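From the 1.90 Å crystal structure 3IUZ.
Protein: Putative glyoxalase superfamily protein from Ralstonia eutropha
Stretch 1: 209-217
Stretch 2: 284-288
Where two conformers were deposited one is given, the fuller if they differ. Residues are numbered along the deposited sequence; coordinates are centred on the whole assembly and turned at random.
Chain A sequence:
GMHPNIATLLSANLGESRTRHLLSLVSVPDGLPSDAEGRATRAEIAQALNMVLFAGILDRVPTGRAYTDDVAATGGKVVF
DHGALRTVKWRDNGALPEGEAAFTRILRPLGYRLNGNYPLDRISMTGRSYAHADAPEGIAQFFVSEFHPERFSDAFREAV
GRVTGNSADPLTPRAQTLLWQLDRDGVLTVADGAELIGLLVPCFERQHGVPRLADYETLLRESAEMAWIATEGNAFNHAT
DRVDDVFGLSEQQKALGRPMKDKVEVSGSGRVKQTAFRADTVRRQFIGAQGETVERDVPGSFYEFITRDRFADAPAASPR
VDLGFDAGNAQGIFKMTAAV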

# COMPACT_ATOMS: atom_id res chain seq x y z
N GLY A 209 1.70 19.28 -1.08
CA GLY A 209 1.12 20.07 0.00
C GLY A 209 -0.39 20.04 -0.04
O GLY A 209 -0.98 19.47 -0.94
N VAL A 210 -1.00 20.68 0.96
CA VAL A 210 -2.44 20.79 1.06
C VAL A 210 -2.97 21.36 -0.24
O VAL A 210 -2.55 22.40 -0.64
N PRO A 211 -3.87 20.67 -0.91
CA PRO A 211 -4.43 21.23 -2.13
C PRO A 211 -5.56 22.24 -1.89
O PRO A 211 -6.19 22.23 -0.83
N ARG A 212 -5.81 23.05 -2.92
CA ARG A 212 -6.90 24.01 -2.92
C ARG A 212 -8.22 23.26 -3.00
O ARG A 212 -8.35 22.31 -3.75
N LEU A 213 -9.19 23.71 -2.23
CA LEU A 213 -10.46 23.05 -2.22
C LEU A 213 -11.04 23.07 -3.63
O LEU A 213 -11.57 22.06 -4.11
N ALA A 214 -10.92 24.22 -4.29
CA ALA A 214 -11.40 24.38 -5.67
C ALA A 214 -10.79 23.38 -6.64
O ALA A 214 -11.48 22.92 -7.52
N ASP A 215 -9.51 23.05 -6.48
CA ASP A 215 -8.88 22.11 -7.39
C ASP A 215 -9.35 20.69 -7.10
O ASP A 215 -9.62 19.92 -8.04
N TYR A 216 -9.49 20.38 -5.81
CA TYR A 216 -10.03 19.08 -5.38
C TYR A 216 -11.38 18.85 -6.03
O TYR A 216 -11.64 17.78 -6.62
N GLU A 217 -12.21 19.89 -6.00
CA GLU A 217 -13.56 19.80 -6.56
C GLU A 217 -13.53 19.69 -8.08
O GLU A 217 -14.25 18.89 -8.64
N ARG A 284 -9.55 15.90 6.26
CA ARG A 284 -8.44 16.43 5.50
C ARG A 284 -8.54 17.92 5.37
O ARG A 284 -9.64 18.51 5.37
N GLN A 285 -7.37 18.54 5.22
CA GLN A 285 -7.28 19.97 5.03
C GLN A 285 -7.20 20.36 3.56
O GLN A 285 -6.66 19.65 2.73
N PHE A 286 -7.74 21.52 3.27
CA PHE A 286 -7.72 22.13 1.97
C PHE A 286 -7.52 23.64 2.07
O PHE A 286 -7.80 24.24 3.09
N ILE A 287 -7.08 24.25 0.99
CA ILE A 287 -6.91 25.70 0.94
C ILE A 287 -8.15 26.30 0.33
O ILE A 287 -8.56 25.96 -0.80
N GLY A 288 -8.75 27.20 1.10
CA GLY A 288 -9.96 27.88 0.70
C GLY A 288 -9.76 29.04 -0.26
O GLY A 288 -8.64 29.40 -0.58

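The backbones fix the frame in which the side chains pack. R212 and I287 form a single beta bridge, their CA atoms 4.2 Å apart, and two hydrogen bonds flank R212: I287 N donates to P211 O at 2.9 Å with an angle of 158° at the hydrogen, and L213 N donates to I287 O at 2.7 Å and 171°. Both angles are near enough to linear to leave little doubt. Stretch 1 runs extended into a helix that starts at L213, and the strand of stretch 2 meets it at that junction.

G209 has no contact with the other stretch. V210 is the first residue to engage, its CA-to-CB bond pointing toward stretch 2. With chi1 at 176° (t), V210 CG1 lies 3.2 Å from Q285 O and 3.4 Å from F286 CA, so this methyl packs mainly on the strand backbone. Side-chain contacts are looser: V210 CG1 is 3.9 Å from I287 CD1 and 4.1 Å from Q285 CB. I287 supplies its end of the contact in the m, m rotamer (chi1 -54°, chi2 -61°).

The CA-to-CB bond of P211 points sideways to stretch 2, its ring in the C-gamma endo pucker. P211 CG approaches F286 CD2 at 4.0 Å, an apolar contact, while the carbonyl does more: besides accepting from I287 N, P211 O lies 3.2 Å from F286 CA in a CA-H...O contact with an angle of 128° at the hydrogen.

R212 directs its CA-to-CB bond away; the residue is exposed, with an m, t, t side chain whose guanidinium has no partner in stretch 2. The near part still touches: R212 CG is 4.2 Å from I287 CB. A second CA-H...O contact, R212 CA to I287 O at 3.3 Å and 132°, lies within the bridge. As the N-cap residue, R212 also offers its carbonyl to the first helical turn, where Y216 N donates to R212 O at 3.0 Å and D215 N gives a weak bond to the same atom at 3.1 Å.

The CA-to-CB bond of L213 (t, p) points sideways to stretch 2, and the side chain packs on F286: the two CB atoms, L213 CB and F286 CB, are 3.9 Å apart, and L213 CD1 sits over one face of the phenyl ring. F286, in the m rotamer with chi2 at 84°, is buried and loses 102 Å² to stretch 1, the largest share of any residue here.

A214 makes no direct contact, but its amide is linked through water 1, which accepts from A214 N at 2.9 Å and donates to I287 O at 2.7 Å. I287 O therefore accepts from both the helix start and the water. D215 is out of reach, its carboxylate satisfied elsewhere in the structure.

The CA-to-CB bond of Y216 (t, chi2 76°) points toward stretch 2. Y216 CG lies 3.5 Å from F286 CE2, and F286 CZ sits over one face of the tyrosine ring. Ring centroids 5.0 Å apart and planes at 55° make the pair oblique. E217 stays clear of stretch 2.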

# COMPACT_ATOMS: atom_id res chain seq x y z
CB VAL A 210 -2.85 21.69 2.26
CG1 VAL A 210 -4.35 21.87 2.32
CG2 VAL A 210 -2.28 21.13 3.57
CB PRO A 211 -5.03 20.02 -2.82
CG PRO A 211 -5.48 19.20 -1.72
CD PRO A 211 -4.42 19.34 -0.64
CB ARG A 212 -6.81 24.92 -4.12
CG ARG A 212 -5.64 25.86 -4.02
CD ARG A 212 -5.48 26.72 -5.23
NE ARG A 212 -4.15 27.31 -5.14
CZ ARG A 212 -3.59 28.09 -6.05
NH1 ARG A 212 -4.28 28.43 -7.15
NH2 ARG A 212 -2.35 28.54 -5.84
CB LEU A 213 -11.39 23.74 -1.21
CG LEU A 213 -12.83 23.19 -1.17
CD1 LEU A 213 -12.83 21.74 -0.78
CD2 LEU A 213 -13.70 23.98 -0.22
CB ALA A 214 -11.17 25.80 -6.15
CB ASP A 215 -7.34 22.19 -7.30
CG ASP A 215 -6.81 23.47 -7.87
OD1 ASP A 215 -7.54 24.10 -8.68
OD2 ASP A 215 -5.69 23.84 -7.51
CB TYR A 216 -10.15 18.99 -3.84
CG TYR A 216 -10.97 17.79 -3.39
CD1 TYR A 216 -10.42 16.51 -3.42
CD2 TYR A 216 -12.30 17.93 -2.97
CE1 TYR A 216 -11.16 15.40 -3.03
CE2 TYR A 216 -13.08 16.79 -2.57
CZ TYR A 216 -12.52 15.55 -2.59
OH TYR A 216 -13.26 14.41 -2.23
CB GLU A 217 -14.42 20.97 -6.06
CG GLU A 217 -14.64 20.87 -4.54
CD GLU A 217 -15.17 22.13 -3.87
OE1 GLU A 217 -15.14 23.23 -4.47
OE2 GLU A 217 -15.61 21.99 -2.70
CB ARG A 284 -8.39 15.80 4.10
CG ARG A 284 -8.11 14.30 4.08
CD ARG A 284 -6.66 13.95 4.53
NE ARG A 284 -6.45 12.51 4.53
CZ ARG A 284 -6.28 11.76 5.61
NH1 ARG A 284 -6.29 12.30 6.80
NH2 ARG A 284 -6.11 10.45 5.51
CB GLN A 285 -6.06 20.51 5.77
CG GLN A 285 -6.16 20.37 7.27
CD GLN A 285 -4.91 20.79 7.98
OE1 GLN A 285 -3.80 20.50 7.55
NE2 GLN A 285 -5.09 21.46 9.09
CB PHE A 286 -9.03 21.92 1.24
CG PHE A 286 -9.38 20.50 1.04
CD1 PHE A 286 -10.01 19.78 2.04
CD2 PHE A 286 -9.12 19.87 -0.18
CE1 PHE A 286 -10.38 18.44 1.83
CE2 PHE A 286 -9.47 18.56 -0.38
CZ PHE A 286 -10.11 17.83 0.63
CB ILE A 287 -5.67 26.14 0.17
CG1 ILE A 287 -4.42 25.45 0.75
CG2 ILE A 287 -5.55 27.70 0.17
CD1 ILE A 287 -4.09 25.74 2.22
O HOH W 1 -10.00 26.64 -2.93